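Local coordinates for protein 2-oxoglutarate carboxylase small subunit (Hydrogenobacter thermophilus, PDB 7KCT) that is the small (beta) subunit of a carboxylase, a biotin-carboxylase-type protein with an ATP-grasp domain that holds ADP and magnesium, at residues E309-V314 against I398-L403; A414-E419 against I433-D438. All coordinates share one frame; numbering follows the deposited sequence.

Interaction 1. Residues E309-V314 against I398-L403; sequences EMITGV and IVWAPL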
loop_
_atom_site.group_PDB
_atom_site.type_symbol
_atom_site.label_atom_id
_atom_site.label_comp_id
_atom_site.label_asym_id
_atom_site.label_seq_id
_atom_site.Cartn_x
_atom_site.Cartn_y
_atom_site.Cartn_z
ATOM N N GLU A 309 -4.582 11.296 4.479
ATOM C CA GLU A 309 -5.337 10.564 3.467
ATOM C C GLU A 309 -5.739 9.189 3.953
ATOM O O GLU A 309 -6.834 8.697 3.629
ATOM C CB GLU A 309 -4.530 10.436 2.163
ATOM C CG GLU A 309 -4.075 11.732 1.580
ATOM C CD GLU A 309 -3.263 11.532 0.285
ATOM O OE1 GLU A 309 -2.576 10.493 0.104
ATOM O OE2 GLU A 309 -3.345 12.414 -0.589
ATOM N N MET A 310 -4.893 8.544 4.747
ATOM C CA MET A 310 -5.247 7.187 5.160
ATOM C C MET A 310 -6.403 7.156 6.172
ATOM O O MET A 310 -7.129 6.177 6.226
ATOM C CB MET A 310 -4.042 6.468 5.756
ATOM C CG MET A 310 -2.796 6.551 4.876
ATOM S SD MET A 310 -2.960 5.494 3.443
ATOM C CE MET A 310 -2.432 4.007 4.293
ATOM N N ILE A 311 -6.542 8.161 7.042
ATOM C CA ILE A 311 -7.601 8.096 8.037
ATOM C C ILE A 311 -8.902 8.724 7.554
ATOM O O ILE A 311 -9.969 8.429 8.127
ATOM C CB ILE A 311 -7.189 8.744 9.374
ATOM C CG1 ILE A 311 -6.921 10.251 9.231
ATOM C CG2 ILE A 311 -5.964 8.017 9.996
ATOM C CD1 ILE A 311 -6.662 10.947 10.611
ATOM N N THR A 312 -8.843 9.612 6.561
ATOM C CA THR A 312 -10.044 10.260 6.029
ATOM C C THR A 312 -10.552 9.667 4.733
ATOM O O THR A 312 -11.729 9.858 4.405
ATOM C CB THR A 312 -9.829 11.753 5.759
ATOM O OG1 THR A 312 -8.857 11.962 4.708
ATOM C CG2 THR A 312 -9.377 12.491 7.022
ATOM N N GLY A 313 -9.674 9.031 3.952
ATOM C CA GLY A 313 -9.983 8.587 2.608
ATOM C C GLY A 313 -9.974 9.673 1.542
ATOM O O GLY A 313 -10.349 9.399 0.401
ATOM N N VAL A 314 -9.514 10.876 1.844
ATOM C CA VAL A 314 -9.514 11.974 0.886
ATOM C C VAL A 314 -8.150 12.030 0.182
ATOM O O VAL A 314 -7.120 12.197 0.828
ATOM C CB VAL A 314 -9.845 13.304 1.589
ATOM C CG1 VAL A 314 -9.693 14.477 0.676
ATOM C CG2 VAL A 314 -11.265 13.253 2.133
ATOM N N ILE A 398 4.379 4.530 5.051
ATOM C CA ILE A 398 3.124 4.921 5.698
ATOM C C ILE A 398 2.345 3.682 6.042
ATOM O O ILE A 398 2.229 2.780 5.204
ATOM C CB ILE A 398 2.275 5.830 4.797
ATOM C CG1 ILE A 398 3.081 7.054 4.419
ATOM C CG2 ILE A 398 0.944 6.208 5.506
ATOM C CD1 ILE A 398 3.345 7.156 2.946
ATOM N N VAL A 399 1.806 3.614 7.266
ATOM C CA VAL A 399 0.973 2.487 7.629
ATOM C C VAL A 399 -0.343 2.987 8.191
ATOM O O VAL A 399 -0.485 4.147 8.592
ATOM C CB VAL A 399 1.613 1.485 8.631
ATOM C CG1 VAL A 399 2.980 1.056 8.134
ATOM C CG2 VAL A 399 1.668 2.031 10.102
ATOM N N TRP A 400 -1.320 2.090 8.175
ATOM C CA TRP A 400 -2.646 2.358 8.731
ATOM C C TRP A 400 -3.098 1.139 9.528
ATOM O O TRP A 400 -2.816 0.005 9.135
ATOM C CB TRP A 400 -3.709 2.680 7.626
ATOM C CG TRP A 400 -5.127 2.868 8.232
ATOM C CD1 TRP A 400 -5.683 4.031 8.656
ATOM C CD2 TRP A 400 -6.101 1.854 8.478
ATOM N NE1 TRP A 400 -6.962 3.809 9.154
ATOM C CE2 TRP A 400 -7.224 2.467 9.069
ATOM C CE3 TRP A 400 -6.143 0.484 8.234
ATOM C CZ2 TRP A 400 -8.349 1.747 9.451
ATOM C CZ3 TRP A 400 -7.242 -0.218 8.612
ATOM C CH2 TRP A 400 -8.339 0.414 9.209
ATOM N N ALA A 401 -3.806 1.364 10.639
ATOM C CA ALA A 401 -4.464 0.272 11.353
ATOM C C ALA A 401 -5.675 0.822 12.092
ATOM O O ALA A 401 -5.777 2.031 12.311
ATOM C CB ALA A 401 -3.525 -0.393 12.359
ATOM N N PRO A 402 -6.583 -0.054 12.557
ATOM C CA PRO A 402 -7.753 0.461 13.312
ATOM C C PRO A 402 -7.374 0.985 14.688
ATOM O O PRO A 402 -8.012 1.921 15.184
ATOM C CB PRO A 402 -8.706 -0.749 13.408
ATOM C CG PRO A 402 -8.143 -1.780 12.383
ATOM C CD PRO A 402 -6.645 -1.512 12.382
ATOM N N LEU A 403 -6.332 0.439 15.302
ATOM C CA LEU A 403 -5.926 0.808 16.649
ATOM C C LEU A 403 -4.483 1.297 16.638
ATOM O O LEU A 403 -3.674 0.844 15.822
ATOM C CB LEU A 403 -6.023 -0.384 17.616
ATOM C CG LEU A 403 -7.350 -1.143 17.641
ATOM C CD1 LEU A 403 -7.240 -2.428 18.443
ATOM C CD2 LEU A 403 -8.467 -0.242 18.201
#
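Ile398 opens this contact by touching Met310, where the last turn of helix 305-312 meets one face of strand 393-401. The packing is of helix on antiparallel sheet, and it joins the ATP-grasp part of the chain to the biotin carboxylase C-terminal part. With CG2 set anti to its own backbone N, Ile398 directs that methyl to Met310 CG, 3.8 Å off; a branched residue suits a buried strand because it fills space close to the backbone. Val399 points to the other face of the sheet, against helix 404-417. Trp400 returns to the helix side. The methionine chain, bent at chi2 (-73°) and chi3 (-83°), curls so that its CE lies 3.8 Å from Trp400 CB, and its flexibility lets one residue reach both Ile398 and Trp400, two positions apart on the same face of the strand. Ile311 adds only its CG2, which comes to the edge of the indole 4.2 Å from Trp400 CD1. The polar end of the indole is occupied elsewhere: NE1 is hydrogen-bonded to the carbonyl of Asn339, a residue whose backbone also bonds to Ile311. The closest approach across the contact brings Met310 O to 3.5 Å from Trp400 CD1.

Interaction 2. Residues A414-E419 against I433-D438; sequences ALETYE and IMKDKD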
loop_
_atom_site.group_PDB
_atom_site.type_symbol
_atom_site.label_atom_id
_atom_site.label_comp_id
_atom_site.label_asym_id
_atom_site.label_seq_id
_atom_site.Cartn_x
_atom_site.Cartn_y
_atom_site.Cartn_z
ATOM N N ALA A 414 7.130 -3.380 9.151
ATOM C CA ALA A 414 7.455 -2.891 7.821
ATOM C C ALA A 414 8.898 -2.404 7.777
ATOM O O ALA A 414 9.672 -2.805 6.899
ATOM C CB ALA A 414 6.483 -1.778 7.424
ATOM N N LEU A 415 9.303 -1.627 8.781
ATOM C CA LEU A 415 10.663 -1.088 8.829
ATOM C C LEU A 415 11.720 -2.193 8.920
ATOM O O LEU A 415 12.808 -2.102 8.318
ATOM C CB LEU A 415 10.782 -0.173 10.042
ATOM C CG LEU A 415 10.143 1.203 10.052
ATOM C CD1 LEU A 415 10.105 1.766 11.465
ATOM C CD2 LEU A 415 10.913 2.128 9.101
ATOM N N GLU A 416 11.448 -3.208 9.715
ATOM C CA GLU A 416 12.389 -4.321 9.863
ATOM C C GLU A 416 12.573 -5.077 8.562
ATOM O O GLU A 416 13.578 -5.768 8.400
ATOM C CB GLU A 416 11.888 -5.233 10.971
ATOM C CG GLU A 416 12.215 -4.739 12.382
ATOM C CD GLU A 416 11.394 -5.492 13.434
ATOM O OE1 GLU A 416 10.447 -6.208 13.063
ATOM O OE2 GLU A 416 11.640 -5.314 14.637
ATOM N N THR A 417 11.655 -4.957 7.620
ATOM C CA THR A 417 11.816 -5.661 6.349
ATOM C C THR A 417 12.239 -4.760 5.190
ATOM O O THR A 417 12.474 -5.260 4.093
ATOM C CB THR A 417 10.529 -6.404 5.984
ATOM O OG1 THR A 417 9.494 -5.478 5.652
ATOM C CG2 THR A 417 10.082 -7.278 7.121
ATOM N N TYR A 418 12.406 -3.462 5.426
ATOM C CA TYR A 418 12.819 -2.528 4.396
ATOM C C TYR A 418 14.342 -2.574 4.287
ATOM O O TYR A 418 15.048 -2.022 5.140
ATOM C CB TYR A 418 12.323 -1.125 4.739
ATOM C CG TYR A 418 12.108 -0.173 3.564
ATOM C CD1 TYR A 418 12.876 -0.237 2.414
ATOM C CD2 TYR A 418 11.099 0.786 3.623
ATOM C CE1 TYR A 418 12.649 0.635 1.350
ATOM C CE2 TYR A 418 10.893 1.688 2.596
ATOM C CZ TYR A 418 11.660 1.615 1.456
ATOM O OH TYR A 418 11.400 2.516 0.426
ATOM N N GLU A 419 14.848 -3.187 3.213
ATOM C CA GLU A 419 16.292 -3.360 3.027
ATOM C C GLU A 419 16.828 -2.239 2.140
ATOM O O GLU A 419 16.361 -2.079 1.001
ATOM C CB GLU A 419 16.638 -4.714 2.393
ATOM C CG GLU A 419 18.196 -4.899 2.285
ATOM C CD GLU A 419 18.643 -6.283 1.899
ATOM O OE1 GLU A 419 19.829 -6.633 2.153
ATOM O OE2 GLU A 419 17.833 -6.993 1.307
ATOM N N ILE A 433 12.443 3.561 17.825
ATOM C CA ILE A 433 11.323 4.391 18.260
ATOM C C ILE A 433 10.052 3.559 18.365
ATOM O O ILE A 433 9.327 3.613 19.371
ATOM C CB ILE A 433 11.161 5.593 17.307
ATOM C CG1 ILE A 433 12.439 6.446 17.307
ATOM C CG2 ILE A 433 9.953 6.395 17.695
ATOM C CD1 ILE A 433 12.441 7.634 16.333
ATOM N N MET A 434 9.783 2.737 17.348
ATOM C CA MET A 434 8.585 1.918 17.378
ATOM C C MET A 434 8.613 0.916 18.535
ATOM O O MET A 434 7.561 0.535 19.046
ATOM C CB MET A 434 8.418 1.163 16.056
ATOM C CG MET A 434 8.232 2.046 14.812
ATOM S SD MET A 434 6.843 3.206 15.015
ATOM C CE MET A 434 7.577 4.785 14.634
ATOM N N LYS A 435 9.799 0.498 18.976
ATOM C CA LYS A 435 9.909 -0.405 20.124
ATOM C C LYS A 435 9.933 0.319 21.474
ATOM O O LYS A 435 9.938 -0.330 22.529
ATOM C CB LYS A 435 11.190 -1.237 19.986
ATOM C CG LYS A 435 11.203 -2.246 18.871
ATOM C CD LYS A 435 12.648 -2.776 18.757
ATOM C CE LYS A 435 12.722 -3.974 17.857
ATOM N NZ LYS A 435 14.135 -4.389 17.637
ATOM N N ASP A 436 10.041 1.635 21.473
ATOM C CA ASP A 436 10.227 2.359 22.718
ATOM C C ASP A 436 8.917 2.448 23.506
ATOM O O ASP A 436 7.879 2.794 22.950
ATOM C CB ASP A 436 10.761 3.745 22.422
ATOM C CG ASP A 436 10.770 4.643 23.660
ATOM O OD1 ASP A 436 11.479 4.300 24.614
ATOM O OD2 ASP A 436 10.083 5.695 23.658
ATOM N N LYS A 437 8.978 2.179 24.821
ATOM C CA LYS A 437 7.754 2.173 25.621
ATOM C C LYS A 437 7.076 3.536 25.616
ATOM O O LYS A 437 5.855 3.613 25.564
ATOM C CB LYS A 437 8.012 1.792 27.074
ATOM C CG LYS A 437 6.788 1.504 27.966
ATOM C CD LYS A 437 7.258 1.378 29.436
ATOM C CE LYS A 437 6.140 0.602 30.244
ATOM N NZ LYS A 437 4.766 0.914 29.896
ATOM N N ASP A 438 7.832 4.630 25.768
ATOM C CA ASP A 438 7.197 5.942 25.768
ATOM C C ASP A 438 6.452 6.179 24.454
ATOM O O ASP A 438 5.275 6.550 24.453
ATOM C CB ASP A 438 8.255 7.004 26.008
ATOM C CG ASP A 438 8.632 7.144 27.491
ATOM O OD1 ASP A 438 7.989 6.511 28.362
ATOM O OD2 ASP A 438 9.589 7.888 27.788
#
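Leu415 and Met434 form the apolar half of this helix-to-helix contact, which joins helix 404-417 to the last turn of helix 427-435. Leu415 reaches out with CD1, which stands 3.8 Å from CG of Met434, and the two side chains cross at about a right angle. Met434 holds CG anti to its carbonyl carbon (chi1 -63°), which sets that atom toward Leu415, and it also packs on Met411 and Arg412 of the same helix as Leu415. Leucine, with two methyls at its end, suits this buried spot: it touches Leu430 and Ile431 as well, and on the sheet side Leu397.

One residue on, at the partly exposed edge, chemistry changes from apolar to charged. Glu416 and Lys435 both have extended chains that cross obliquely, and the methylene CE of Lys435 comes to 3.7 Å from Glu416 OE2. Lys435 NZ lies 4.0 Å from Glu416 OE2, too far for a salt bridge, although the opposite charges should still attract weakly. The firmer partner of the carboxylate is Lys31 of the second subunit, which forms a salt bridge with OE1.

Thr417 takes no part across the contact; its hydroxyl turns back to its own backbone. With chi1 at 69°, Thr417 OG1 donates to Ala414 O over 3.0 Å, arriving from the same face of the carbonyl plane as the Thr417 backbone N, so two donors hold one oxygen. A threonine suits this place because its short hydroxyl can bend back to the backbone, and OG1 is also bonded to Arg28 of the second subunit. Together these features describe paired helices of a biotin carboxylase C-terminal domain, apolar on the side toward the sheet, where Leu415 meets Leu397, and charged where Glu416 meets Lys31 of the second subunit.

In the fold
Strand 393-401 leads almost directly into helix 404-417, and this pair ties the two contacts together: interaction 1 uses the end of the strand, and interaction 2 the end of the helix. Interaction 1 is therefore complete before the chain reaches interaction 2. Their centres lie about 18 Å apart, and a gap of about 5 Å separates their nearest atoms. Interaction 1 joins helix 305-312, in the ATP-grasp range, to strand 393-401, in the biotin carboxylase C-terminal range, whereas interaction 2 lies wholly within the latter. Helices 404-417 and 305-312 sandwich the strand between them. Both contacts also reach the second subunit, so this region links domain packing with the dimer.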